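Local coordinates for protein putative hydrogenase (Pyrococcus furiosus, PDB 3LYU) that probably acts as an oxidoreductase that binds flavin adenine dinucleotide and a [2Fe-2S] cluster, represented here by a parallel alpha/beta domain, at residues Gln82-Leu85 with Ala86-Asn90; Gly115-Gly118 with Asp119-Gln122. All coordinates share one frame; numbering follows the deposited sequence.

Contact 1 (Gln82-Leu85 with Ala86-Asn90); sequences QDFL and ANMKN
The selenomethionine Met-88 sets CG over one face of the Phe-84 ring, one helical turn earlier. Met-88 CG sits 4.0 Å from the Phe-84 ring centroid and 27° off the ring normal, a CH-pi contact. The nearest ring atom is Phe-84 CE2, 3.6 Å from Met-88 CG. The selenium of Met-88 reaches the same ring obliquely, 52° off the normal at 4.5 Å from the Phe-84 centroid, which makes a Met-aromatic contact. One torsion accounts for the placement of CG: in Met-88 it stands anti to the carbonyl carbon (chi1 -62°), and the chain bends only later, at chi3. Met-88 N donates to Phe-84 O at 2.9 Å, the i to i+4 bond that sets the two side chains one turn apart.

This is the first turn of helix 84-104, one of the helices flanking the parallel sheet, with Asp-83 at the N-cap position. The Asp-83 side chain reaches forward over the turn, placing Asp-83 OD1 3.2 Å from Ala-86 CB, while Asp-83 O receives a weak hydrogen bond from Ala-86 N at 3.0 Å. Ala-86 also meets the preceding loop, where Gln-82 CB packs against Ala-86 CB at 3.7 Å. From there the Gln-82 chain runs on extended, keeping Gln-82 CD within 3.9 Å of Ala-86 CB. The Phe-84 ring meets that of Phe-54 in the same chain. A second subunit contributes Pro-56 against Phe-84 and Thr-28 against Met-88, and Ile-59 of that subunit packs on both Asp-83 and Leu-85.

Contact 2 (Gly115-Gly118 with Asp119-Gln122); sequences GPVG and DQKQ
Gln-120 lays an extended side chain along the Gly-115 and Pro-116 carbonyls, across the first turn of helix 117-130. That helix is the crossover of a beta-alpha-beta unit between parallel strands 110-114 and 134-136, and Gly-115 and Pro-116 form the short connection into it. The Pro-116 carbonyl starts the turn by accepting two backbone N-H groups. Gln-120 N approaches Pro-116 O in the carbonyl plane at 3.1 Å, with a C=O...N angle of 155°; Asp-119 N, 3.0 Å from Pro-116 O, comes from above that plane, 56° out of it.

The Gln-120 side chain has CG anti to the carbonyl carbon (chi1 -64°), a setting that carries Gln-120 CG to 3.2 Å from Pro-116 O. The chain then extends, bringing Gln-120 CD to 3.5 Å from Gly-115 O. An alanine here would keep the backbone bond to Pro-116 but is likely to leave a gap beside the Gly-115 carbonyl and lose side-chain packing on Met-113 and on Pro-8 of the second subunit.

Asp-119 directs its carboxylate to another part of the domain: OD1 is hydrogen-bonded to Ser-92 OG of helix 84-104. Gln-122 follows the turn with its aliphatic part, Gln-122 CG lying 3.4 Å from Gly-118 O, and its amide stays near the same carbonyl, with Gln-122 NE2 3.7 Å from Gly-118 O. Lys-121 is extended too, and its NZ forms a salt bridge with Glu-16 of a third subunit. Before reaching that partner its chain runs alongside the Val-117 carbonyl, where Lys-121 CG comes within 3.0 Å of Val-117 O.

Contact 1 and contact 2 come in series along the chain, at the starts of two helices: contact 1 holds the start of helix 84-104, and contact 2 that of helix 117-130. Strand 110-114 lies between those helices in sequence and, in the parallel five-stranded sheet, next to the edge strand 134-136. The centres of the two contacts are about 15 Å apart, on the same side of the chain's centre. Lys-89 NZ of contact 1 packs 3.6 Å from Gln-122 NE2 of contact 2, so the two helix starts touch directly. Both contacts also touch a second subunit, and Thr-28 of that subunit packs on Met-88 and on Pro-116, so the two helix starts share one subunit interface.

Contact 1 (Gln82-Leu85 with Ala86-Asn90)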
ATOM      1  N   GLN B  82      -6.873  28.763 -28.315  1.00 59.35           N
ATOM      2  CA  GLN B  82      -6.427  28.975 -26.941  1.00 57.78           C
ATOM      3  C   GLN B  82      -5.498  27.861 -26.525  1.00 55.96           C
ATOM      4  O   GLN B  82      -5.656  26.720 -26.965  1.00 58.32           O
ATOM      5  CB  GLN B  82      -7.592  28.952 -25.968  1.00 56.85           C
ATOM      6  CG  GLN B  82      -8.678  29.932 -26.230  1.00 60.03           C
ATOM      7  CD  GLN B  82      -9.750  29.809 -25.187  1.00 61.38           C
ATOM      8  OE1 GLN B  82     -10.294  28.721 -24.975  1.00 62.36           O
ATOM      9  NE2 GLN B  82     -10.059  30.915 -24.512  1.00 62.63           N
ATOM     10  N   ASP B  83      -4.544  28.182 -25.655  1.00 54.40           N
ATOM     11  CA  ASP B  83      -3.624  27.169 -25.167  1.00 53.49           C
ATOM     12  C   ASP B  83      -4.493  26.056 -24.597  1.00 52.63           C
ATOM     13  O   ASP B  83      -5.614  26.297 -24.145  1.00 56.24           O
ATOM     14  CB  ASP B  83      -2.665  27.747 -24.103  1.00 55.34           C
ATOM     15  CG  ASP B  83      -3.377  28.246 -22.852  1.00 60.27           C
ATOM     16  OD1 ASP B  83      -4.415  28.940 -22.975  1.00 61.26           O
ATOM     17  OD2 ASP B  83      -2.882  27.959 -21.737  1.00 65.06           O
ATOM     18  N   PHE B  84      -3.986  24.834 -24.639  1.00 49.39           N
ATOM     19  CA  PHE B  84      -4.749  23.702 -24.151  1.00 48.50           C
ATOM     20  C   PHE B  84      -5.223  23.857 -22.707  1.00 49.14           C
ATOM     21  O   PHE B  84      -6.249  23.307 -22.316  1.00 51.77           O
ATOM     22  CB  PHE B  84      -3.936  22.419 -24.298  1.00 39.18           C
ATOM     23  CG  PHE B  84      -4.772  21.191 -24.244  1.00 30.51           C
ATOM     24  CD1 PHE B  84      -5.841  21.041 -25.117  1.00 32.09           C
ATOM     25  CD2 PHE B  84      -4.523  20.202 -23.307  1.00 29.14           C
ATOM     26  CE1 PHE B  84      -6.648  19.928 -25.053  1.00 31.40           C
ATOM     27  CE2 PHE B  84      -5.325  19.083 -23.231  1.00 29.12           C
ATOM     28  CZ  PHE B  84      -6.389  18.939 -24.101  1.00 23.46           C
ATOM     29  N   LEU B  85      -4.469  24.602 -21.917  1.00 52.64           N
ATOM     30  CA  LEU B  85      -4.825  24.837 -20.526  1.00 50.78           C
ATOM     31  C   LEU B  85      -6.186  25.534 -20.429  1.00 49.98           C
ATOM     32  O   LEU B  85      -7.036  25.162 -19.622  1.00 51.50           O
ATOM     33  CB  LEU B  85      -3.754  25.704 -19.874  1.00 53.03           C
ATOM     34  CG  LEU B  85      -3.986  26.042 -18.403  1.00 51.29           C
ATOM     35  CD1 LEU B  85      -3.919  24.756 -17.583  1.00 55.22           C
ATOM     36  CD2 LEU B  85      -2.932  27.052 -17.929  1.00 51.76           C
ATOM     37  N   ALA B  86      -6.372  26.555 -21.259  1.00 48.27           N
ATOM     38  CA  ALA B  86      -7.608  27.307 -21.288  1.00 50.12           C
ATOM     39  C   ALA B  86      -8.777  26.406 -21.641  1.00 49.76           C
ATOM     40  O   ALA B  86      -9.892  26.631 -21.177  1.00 48.52           O
ATOM     41  CB  ALA B  86      -7.499  28.431 -22.292  1.00 51.02           C
ATOM     42  N   ASN B  87      -8.517  25.386 -22.460  1.00 48.36           N
ATOM     43  CA  ASN B  87      -9.550  24.436 -22.891  1.00 49.52           C
ATOM     44  C   ASN B  87      -9.902  23.385 -21.843  1.00 48.69           C
ATOM     45  O   ASN B  87     -11.058  22.981 -21.730  1.00 50.04           O
ATOM     46  CB  ASN B  87      -9.124  23.724 -24.181  1.00 47.13           C
ATOM     47  CG  ASN B  87      -9.018  24.669 -25.362  1.00 47.83           C
ATOM     48  OD1 ASN B  87      -7.931  25.122 -25.712  1.00 44.42           O
ATOM     49  ND2 ASN B  87     -10.154  24.982 -25.975  1.00 52.23           N
HETATM   50  N   MSE B  88      -8.905  22.934 -21.092  1.00 46.40           N
HETATM   51  CA  MSE B  88      -9.137  21.937 -20.065  1.00 46.56           C
HETATM   52  C   MSE B  88      -9.991  22.547 -18.978  1.00 46.56           C
HETATM   53  O   MSE B  88     -10.770  21.857 -18.324  1.00 47.02           O
HETATM   54  CB  MSE B  88      -7.815  21.480 -19.474  1.00 48.02           C
HETATM   55  CG  MSE B  88      -6.893  20.821 -20.481  1.00 51.71           C
HETATM   56 SE   MSE B  88      -5.339  20.056 -19.637  1.00 52.86          SE
HETATM   57  CE  MSE B  88      -6.169  18.659 -18.620  1.00 55.89           C
ATOM     58  N   LYS B  89      -9.828  23.854 -18.792  1.00 47.34           N
ATOM     59  CA  LYS B  89     -10.571  24.604 -17.791  1.00 46.90           C
ATOM     60  C   LYS B  89     -12.070  24.451 -18.053  1.00 47.03           C
ATOM     61  O   LYS B  89     -12.876  24.420 -17.122  1.00 45.98           O
ATOM     62  CB  LYS B  89     -10.155  26.073 -17.852  1.00 51.84           C
ATOM     63  CG  LYS B  89     -10.676  26.955 -16.733  1.00 58.38           C
ATOM     64  CD  LYS B  89     -10.015  26.659 -15.400  1.00 56.34           C
ATOM     65  CE  LYS B  89     -10.584  25.401 -14.755  1.00 58.23           C
ATOM     66  NZ  LYS B  89      -9.949  25.099 -13.436  1.00 58.78           N
ATOM     67  N   ASN B  90     -12.427  24.333 -19.331  1.00 47.36           N
ATOM     68  CA  ASN B  90     -13.818  24.167 -19.725  1.00 46.60           C
ATOM     69  C   ASN B  90     -14.316  22.780 -19.370  1.00 46.43           C
ATOM     70  O   ASN B  90     -15.464  22.614 -18.960  1.00 48.09           O
ATOM     71  CB  ASN B  90     -13.993  24.389 -21.228  1.00 48.84           C
ATOM     72  CG  ASN B  90     -13.644  25.806 -21.663  1.00 52.76           C
ATOM     73  OD1 ASN B  90     -13.967  26.781 -20.980  1.00 52.80           O
ATOM     74  ND2 ASN B  90     -12.999  25.926 -22.817  1.00 53.88           N
TER

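Contact 2 (Gly115-Gly118 with Asp119-Gln122)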
ATOM      1  N   GLY B 115      -9.158  10.091 -13.903  1.00 26.46           N
ATOM      2  CA  GLY B 115      -8.831  11.195 -14.782  1.00 24.63           C
ATOM      3  C   GLY B 115      -7.693  11.992 -14.163  1.00 26.90           C
ATOM      4  O   GLY B 115      -7.168  11.583 -13.123  1.00 30.17           O
ATOM      5  N   PRO B 116      -7.277  13.125 -14.760  1.00 29.94           N
ATOM      6  CA  PRO B 116      -6.179  13.885 -14.150  1.00 33.05           C
ATOM      7  C   PRO B 116      -6.453  14.179 -12.689  1.00 36.46           C
ATOM      8  O   PRO B 116      -7.611  14.358 -12.289  1.00 33.63           O
ATOM      9  CB  PRO B 116      -6.080  15.150 -15.016  1.00 33.60           C
ATOM     10  CG  PRO B 116      -7.394  15.209 -15.751  1.00 34.73           C
ATOM     11  CD  PRO B 116      -7.739  13.763 -16.003  1.00 30.29           C
ATOM     12  N   VAL B 117      -5.381  14.206 -11.897  1.00 37.76           N
ATOM     13  CA  VAL B 117      -5.467  14.432 -10.457  1.00 41.61           C
ATOM     14  C   VAL B 117      -6.016  15.814 -10.095  1.00 40.72           C
ATOM     15  O   VAL B 117      -6.424  16.062  -8.963  1.00 44.02           O
ATOM     16  CB  VAL B 117      -4.081  14.192  -9.792  1.00 40.50           C
ATOM     17  CG1 VAL B 117      -3.078  15.200 -10.301  1.00 39.13           C
ATOM     18  CG2 VAL B 117      -4.207  14.241  -8.275  1.00 43.29           C
ATOM     19  N   GLY B 118      -6.045  16.704 -11.077  1.00 44.92           N
ATOM     20  CA  GLY B 118      -6.560  18.041 -10.843  1.00 46.61           C
ATOM     21  C   GLY B 118      -8.073  18.086 -10.912  1.00 47.85           C
ATOM     22  O   GLY B 118      -8.710  18.960 -10.326  1.00 50.45           O
ATOM     23  N   ASP B 119      -8.647  17.142 -11.646  1.00 47.75           N
ATOM     24  CA  ASP B 119     -10.088  17.052 -11.787  1.00 46.97           C
ATOM     25  C   ASP B 119     -10.619  16.152 -10.693  1.00 47.26           C
ATOM     26  O   ASP B 119     -11.764  16.299 -10.272  1.00 45.17           O
ATOM     27  CB  ASP B 119     -10.469  16.473 -13.148  1.00 46.62           C
ATOM     28  CG  ASP B 119     -10.151  17.410 -14.277  1.00 52.36           C
ATOM     29  OD1 ASP B 119     -10.606  18.565 -14.222  1.00 51.71           O
ATOM     30  OD2 ASP B 119      -9.452  16.999 -15.219  1.00 58.61           O
ATOM     31  N   GLN B 120      -9.786  15.215 -10.243  1.00 42.93           N
ATOM     32  CA  GLN B 120     -10.189  14.307  -9.178  1.00 47.57           C
ATOM     33  C   GLN B 120     -10.361  15.108  -7.905  1.00 47.34           C
ATOM     34  O   GLN B 120     -11.203  14.800  -7.074  1.00 46.75           O
ATOM     35  CB  GLN B 120      -9.141  13.217  -8.978  1.00 48.76           C
ATOM     36  CG  GLN B 120      -8.981  12.330 -10.177  1.00 49.93           C
ATOM     37  CD  GLN B 120      -8.253  11.072  -9.845  1.00 48.77           C
ATOM     38  OE1 GLN B 120      -7.073  11.094  -9.508  1.00 48.91           O
ATOM     39  NE2 GLN B 120      -8.953   9.955  -9.923  1.00 52.20           N
ATOM     40  N   LYS B 121      -9.554  16.145  -7.760  1.00 48.04           N
ATOM     41  CA  LYS B 121      -9.641  17.009  -6.606  1.00 49.40           C
ATOM     42  C   LYS B 121     -10.931  17.819  -6.672  1.00 52.81           C
ATOM     43  O   LYS B 121     -11.721  17.816  -5.728  1.00 53.26           O
ATOM     44  CB  LYS B 121      -8.455  17.964  -6.572  1.00 48.66           C
ATOM     45  CG  LYS B 121      -7.128  17.314  -6.274  1.00 42.91           C
ATOM     46  CD  LYS B 121      -6.081  18.398  -6.108  1.00 43.34           C
ATOM     47  CE  LYS B 121      -4.767  17.831  -5.629  1.00 37.99           C
ATOM     48  NZ  LYS B 121      -3.772  18.927  -5.425  1.00 38.07           N
ATOM     49  N   GLN B 122     -11.140  18.510  -7.792  1.00 52.60           N
ATOM     50  CA  GLN B 122     -12.333  19.343  -7.974  1.00 51.12           C
ATOM     51  C   GLN B 122     -13.636  18.552  -7.864  1.00 51.49           C
ATOM     52  O   GLN B 122     -14.654  19.062  -7.392  1.00 51.91           O
ATOM     53  CB  GLN B 122     -12.276  20.064  -9.327  1.00 51.07           C
ATOM     54  CG  GLN B 122     -11.182  21.129  -9.420  1.00 48.57           C
ATOM     55  CD  GLN B 122     -11.332  22.028 -10.645  1.00 49.56           C
ATOM     56  OE1 GLN B 122     -12.357  22.702 -10.814  1.00 51.78           O
ATOM     57  NE2 GLN B 122     -10.306  22.041 -11.509  1.00 54.54           N
TER